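Local atomic coordinates of putative ArsC family related protein (Bacteroides fragilis, PDB entry 3GKX), a protein that is of unknown function but belongs to the ArsC family, whose thioredoxin-like members include arsenate reductases. Residues B[6-12]-B[31-37]; B[40-46]-B[86-92]. All blocks are in the same frame, centred on the assembly; numbering follows the deposited sequence.

How the interactions relate
Interaction 1 pairs the parallel strands 7-10 and 32-35, the first two in chain order of the four-stranded mixed sheet. Interaction 2 follows later in the chain and sets the start of helix 43-53 against segment 86-92, which includes the last part of helix 82-89. Their centres lie about 15 Å apart. A short loop leads from strand 32-35 to helix 43-53, so segments 31-37 and 40-46 are neighbours in sequence. R34 ties the two contacts together: its NH2 forms a salt bridge with E45 OE2, 3.1 Å away. W49 of helix 43-53 packs on L7, L9 and R34 from interaction 1 and on P41 from interaction 2. R34 and W49 thus join strands 32-35 and 7-10 to helix 43-53.

Interaction 1: residues B[6-12]-B[31-37]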
# COMPACT_ATOMS: atom_id res chain seq x y z
N THR B 6 -21.06 -3.35 3.60
CA THR B 6 -20.28 -2.31 2.98
C THR B 6 -20.39 -1.02 3.75
O THR B 6 -21.46 -0.42 3.81
CB THR B 6 -20.74 -2.08 1.54
OG1 THR B 6 -20.81 -3.34 0.84
CG2 THR B 6 -19.80 -1.16 0.82
N LEU B 7 -19.28 -0.55 4.31
CA LEU B 7 -19.32 0.64 5.12
C LEU B 7 -18.74 1.80 4.33
O LEU B 7 -17.60 1.72 3.87
CB LEU B 7 -18.63 0.41 6.47
CG LEU B 7 -18.59 1.54 7.50
CD1 LEU B 7 -20.00 1.77 8.18
CD2 LEU B 7 -17.54 1.25 8.54
N PHE B 8 -19.56 2.83 4.12
CA PHE B 8 -19.24 4.07 3.40
C PHE B 8 -19.00 5.27 4.35
O PHE B 8 -19.95 5.82 4.94
CB PHE B 8 -20.44 4.42 2.53
CG PHE B 8 -20.25 5.64 1.68
CD1 PHE B 8 -21.22 6.65 1.68
CD2 PHE B 8 -19.13 5.78 0.87
CE1 PHE B 8 -21.08 7.78 0.85
CE2 PHE B 8 -18.97 6.93 0.05
CZ PHE B 8 -19.95 7.93 0.04
N LEU B 9 -17.74 5.66 4.49
CA LEU B 9 -17.39 6.76 5.35
C LEU B 9 -17.10 8.01 4.52
O LEU B 9 -16.22 8.03 3.63
CB LEU B 9 -16.21 6.39 6.22
CG LEU B 9 -16.36 5.32 7.30
CD1 LEU B 9 -15.91 3.93 6.76
CD2 LEU B 9 -15.55 5.73 8.53
N GLN B 10 -17.83 9.07 4.82
CA GLN B 10 -17.78 10.27 3.98
C GLN B 10 -18.00 11.56 4.76
O GLN B 10 -18.46 11.52 5.90
CB GLN B 10 -18.82 10.17 2.84
CG GLN B 10 -20.26 10.13 3.35
CD GLN B 10 -21.19 10.99 2.52
OE1 GLN B 10 -20.74 11.71 1.61
NE2 GLN B 10 -22.48 10.95 2.84
N TYR B 11 -17.67 12.68 4.12
CA TYR B 11 -18.00 14.02 4.57
C TYR B 11 -18.91 14.65 3.49
O TYR B 11 -18.43 14.93 2.38
CB TYR B 11 -16.73 14.87 4.81
CG TYR B 11 -17.01 16.28 5.30
CD1 TYR B 11 -17.44 16.52 6.60
CD2 TYR B 11 -16.87 17.38 4.44
CE1 TYR B 11 -17.72 17.82 7.05
CE2 TYR B 11 -17.14 18.69 4.87
CZ TYR B 11 -17.55 18.90 6.18
OH TYR B 11 -17.81 20.17 6.62
N PRO B 12 -20.21 14.85 3.82
CA PRO B 12 -21.26 15.16 2.84
C PRO B 12 -21.02 16.43 2.00
O PRO B 12 -21.44 16.47 0.83
CB PRO B 12 -22.53 15.32 3.70
CG PRO B 12 -22.24 14.66 4.96
CD PRO B 12 -20.75 14.87 5.19
N TYR B 31 -25.28 -0.21 1.18
CA TYR B 31 -24.19 0.15 2.09
C TYR B 31 -24.76 0.87 3.30
O TYR B 31 -25.93 1.28 3.32
CB TYR B 31 -23.20 1.08 1.41
CG TYR B 31 -23.79 2.44 1.07
CD1 TYR B 31 -23.60 3.54 1.92
CD2 TYR B 31 -24.56 2.62 -0.09
CE1 TYR B 31 -24.14 4.80 1.59
CE2 TYR B 31 -25.12 3.84 -0.40
CZ TYR B 31 -24.89 4.93 0.44
OH TYR B 31 -25.41 6.14 0.10
N THR B 32 -23.92 1.01 4.30
CA THR B 32 -24.27 1.67 5.53
C THR B 32 -23.48 2.97 5.54
O THR B 32 -22.25 2.95 5.41
CB THR B 32 -23.84 0.81 6.70
OG1 THR B 32 -24.43 -0.50 6.58
CG2 THR B 32 -24.25 1.46 8.02
N ASN B 33 -24.19 4.10 5.65
CA ASN B 33 -23.58 5.44 5.72
C ASN B 33 -22.87 5.62 7.06
O ASN B 33 -23.19 4.92 8.05
CB ASN B 33 -24.63 6.54 5.48
CG ASN B 33 -24.01 7.87 4.99
OD1 ASN B 33 -23.43 7.95 3.90
ND2 ASN B 33 -24.18 8.93 5.79
N ARG B 34 -21.85 6.48 7.06
CA ARG B 34 -21.11 6.90 8.25
C ARG B 34 -20.33 8.17 7.92
O ARG B 34 -19.63 8.27 6.89
CB ARG B 34 -20.21 5.78 8.80
CG ARG B 34 -19.28 6.18 9.95
CD ARG B 34 -18.53 4.97 10.56
NE ARG B 34 -17.41 5.39 11.41
CZ ARG B 34 -16.62 4.56 12.09
NH1 ARG B 34 -15.65 5.07 12.83
NH2 ARG B 34 -16.78 3.23 12.05
N LEU B 35 -20.48 9.16 8.80
CA LEU B 35 -19.88 10.47 8.68
C LEU B 35 -18.50 10.40 9.29
O LEU B 35 -18.35 10.28 10.53
CB LEU B 35 -20.73 11.52 9.41
CG LEU B 35 -22.25 11.58 9.17
CD1 LEU B 35 -23.01 12.12 10.41
CD2 LEU B 35 -22.63 12.35 7.88
N ILE B 36 -17.48 10.47 8.43
CA ILE B 36 -16.08 10.35 8.83
C ILE B 36 -15.63 11.40 9.87
O ILE B 36 -14.69 11.16 10.62
CB ILE B 36 -15.18 10.41 7.58
CG1 ILE B 36 -13.90 9.59 7.79
CG2 ILE B 36 -14.89 11.87 7.13
CD1 ILE B 36 -13.15 9.36 6.47
N VAL B 37 -16.29 12.56 9.91
CA VAL B 37 -15.90 13.60 10.85
C VAL B 37 -16.61 13.46 12.20
O VAL B 37 -15.95 13.46 13.23
CB VAL B 37 -16.05 15.01 10.23
CG1 VAL B 37 -15.70 16.08 11.25
CG2 VAL B 37 -15.14 15.13 9.00
O HOH W 1 -18.44 13.59 7.57
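F8 and Y31 pack closely. F8 CB lies 3.3 Å from Y31 CD1, and the two ring planes are 83° apart. Y31 CG sits between its backbone N and carbonyl carbon (chi1 66°), which keeps the ring beside F8. N33 OD1 comes to the edge of the F8 ring, 3.4 Å from F8 CD1. The same oxygen receives a weak hydrogen bond from Q10 NE2. L24 of helix 15-26 touches both F8 and Y31, and Q10 packs on C17 of that helix. The backbones of strands 7-10 and 32-35 run parallel. T32 N donates to T6 O, F8 N to T32 O and Q10 N to R34 O. With helix 15-26 between them in sequence, they form the beta-alpha-beta unit that opens the thioredoxin-like fold. On the other sheet face, R34 extends alongside L9. L9 CD2 lies over one face of the guanidinium, 3.4 Å from R34 NE. NE donates to D39 O, and NH2 reaches E45. The C-terminal end of the contact is more open to solvent at P12 and L35. I36 N bonds to Q10 O (2.9 Å) from above the carbonyl plane, and a water also donates to that oxygen. There P12 CG meets L35 CD2 at 3.7 Å, with both residues exposed to solvent.

Interaction 2: residues B[40-46]-B[86-92]; sequences NPTVEEL and IALLATN
The flat amide of N40 reaches toward the type I turn L89-N92. Its ND2 lies 3.3 Å from A90 O. N40 CG lies between its own backbone N and carbonyl carbon (chi1 49°), which turns the amide to that side. One water bridges the carbonyl oxygens of P41 and A90. It donates to P41 O at 2.8 Å and to A90 O at 2.7 Å. The A90 CA-H group also points at P41 O.

Beyond this polar edge the contact is apolar. A90 has only a methyl group, and the start of helix 43-53 closes in on it. A90 CB is 3.4 Å from V43 CG2, tighter than usual for two carbons. It is equally close to V43 N. The V43 and I86 side chains cross at about a right angle, V43 CG1 meeting I86 CG2 at 4.1 Å. L46 lies about one helical turn further on. Its CB rests near I86 CG2, while its CD1 reaches L89 CB at 3.6 Å. L46 CD1 also approaches the A90 backbone and methyl. F60 and F61 pack on L89 from a loop, and I50 of helix 43-53 touches I86.

The polar side chains of T42 and E45 secure the helix start itself. E45 N donates to T42 OG1. In return T42 N donates to E45 OE1 at 3.1 Å, with an angle of 167° at the hydrogen. E45 OE1 is met on its anti side, 25° out of the carboxylate plane. This reciprocal pair is a capping box, with T42 as the N-cap. It starts helix 43-53, whose first turn meets A90 of the type I turn through V43.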
# COMPACT_ATOMS: atom_id res chain seq x y z
N ASN B 40 -15.43 9.52 13.80
CA ASN B 40 -14.14 9.39 13.17
C ASN B 40 -13.54 8.01 13.42
O ASN B 40 -13.90 7.37 14.40
CB ASN B 40 -13.21 10.55 13.56
CG ASN B 40 -13.16 10.82 15.06
OD1 ASN B 40 -14.15 11.23 15.71
ND2 ASN B 40 -11.97 10.64 15.62
N PRO B 41 -12.71 7.49 12.47
CA PRO B 41 -12.05 6.21 12.69
C PRO B 41 -11.22 6.20 13.98
O PRO B 41 -10.58 7.21 14.34
CB PRO B 41 -11.11 6.05 11.46
CG PRO B 41 -11.61 7.02 10.41
CD PRO B 41 -12.72 7.88 11.05
N THR B 42 -11.25 5.05 14.67
CA THR B 42 -10.43 4.83 15.88
C THR B 42 -9.17 4.07 15.53
O THR B 42 -9.09 3.42 14.47
CB THR B 42 -11.15 3.89 16.82
OG1 THR B 42 -11.29 2.64 16.15
CG2 THR B 42 -12.53 4.43 17.19
N VAL B 43 -8.19 4.08 16.44
CA VAL B 43 -6.97 3.32 16.22
C VAL B 43 -7.24 1.85 15.83
O VAL B 43 -6.59 1.32 14.93
CB VAL B 43 -5.99 3.40 17.44
CG1 VAL B 43 -4.82 2.40 17.27
CG2 VAL B 43 -5.45 4.82 17.62
N GLU B 44 -8.15 1.19 16.55
CA GLU B 44 -8.41 -0.24 16.34
C GLU B 44 -8.97 -0.48 14.91
O GLU B 44 -8.63 -1.45 14.25
CB GLU B 44 -9.35 -0.79 17.40
CG GLU B 44 -8.82 -0.71 18.87
CD GLU B 44 -9.29 0.53 19.63
OE1 GLU B 44 -9.26 1.66 19.08
OE2 GLU B 44 -9.67 0.40 20.82
N GLU B 45 -9.79 0.44 14.44
CA GLU B 45 -10.28 0.37 13.08
C GLU B 45 -9.18 0.60 12.05
O GLU B 45 -8.95 -0.22 11.16
CB GLU B 45 -11.42 1.36 12.88
CG GLU B 45 -12.71 0.82 13.44
CD GLU B 45 -13.75 1.89 13.62
OE1 GLU B 45 -13.42 3.10 13.61
OE2 GLU B 45 -14.91 1.52 13.77
N LEU B 46 -8.48 1.72 12.20
CA LEU B 46 -7.44 2.07 11.28
C LEU B 46 -6.43 0.95 11.14
O LEU B 46 -5.89 0.68 10.04
CB LEU B 46 -6.79 3.37 11.74
CG LEU B 46 -7.74 4.52 11.42
CD1 LEU B 46 -7.33 5.85 12.08
CD2 LEU B 46 -7.86 4.67 9.94
N ILE B 86 -0.86 6.46 12.70
CA ILE B 86 -2.19 5.90 13.00
C ILE B 86 -2.81 6.55 14.24
O ILE B 86 -3.99 6.92 14.20
CB ILE B 86 -2.17 4.35 13.11
CG1 ILE B 86 -1.74 3.72 11.78
CG2 ILE B 86 -3.51 3.85 13.61
CD1 ILE B 86 -1.56 2.17 11.81
N ALA B 87 -2.02 6.69 15.31
CA ALA B 87 -2.43 7.40 16.54
C ALA B 87 -2.94 8.79 16.25
O ALA B 87 -3.96 9.18 16.83
CB ALA B 87 -1.29 7.46 17.56
N LEU B 88 -2.26 9.52 15.37
CA LEU B 88 -2.69 10.87 14.95
C LEU B 88 -4.01 10.83 14.20
O LEU B 88 -4.95 11.58 14.54
CB LEU B 88 -1.65 11.50 14.03
CG LEU B 88 -1.98 12.89 13.46
CD1 LEU B 88 -2.00 13.98 14.56
CD2 LEU B 88 -1.00 13.28 12.36
N LEU B 89 -4.06 9.99 13.17
CA LEU B 89 -5.26 9.81 12.40
C LEU B 89 -6.49 9.62 13.28
O LEU B 89 -7.51 10.19 13.00
CB LEU B 89 -5.14 8.61 11.46
CG LEU B 89 -4.60 8.91 10.08
CD1 LEU B 89 -4.51 7.60 9.30
CD2 LEU B 89 -5.45 9.90 9.37
N ALA B 90 -6.37 8.83 14.35
CA ALA B 90 -7.52 8.55 15.21
C ALA B 90 -7.96 9.74 16.07
O ALA B 90 -9.02 9.69 16.68
CB ALA B 90 -7.25 7.32 16.08
N THR B 91 -7.15 10.81 16.10
CA THR B 91 -7.50 12.01 16.90
C THR B 91 -8.48 13.00 16.22
O THR B 91 -9.17 13.76 16.90
CB THR B 91 -6.25 12.78 17.37
OG1 THR B 91 -5.44 13.15 16.25
CG2 THR B 91 -5.40 11.93 18.34
N ASN B 92 -8.57 12.97 14.88
CA ASN B 92 -9.40 13.94 14.15
C ASN B 92 -9.82 13.45 12.76
O ASN B 92 -8.97 13.22 11.90
CB ASN B 92 -8.69 15.31 14.06
CG ASN B 92 -9.56 16.40 13.43
OD1 ASN B 92 -10.67 16.14 12.95
ND2 ASN B 92 -9.03 17.62 13.40
O HOH W 2 -11.24 8.22 16.85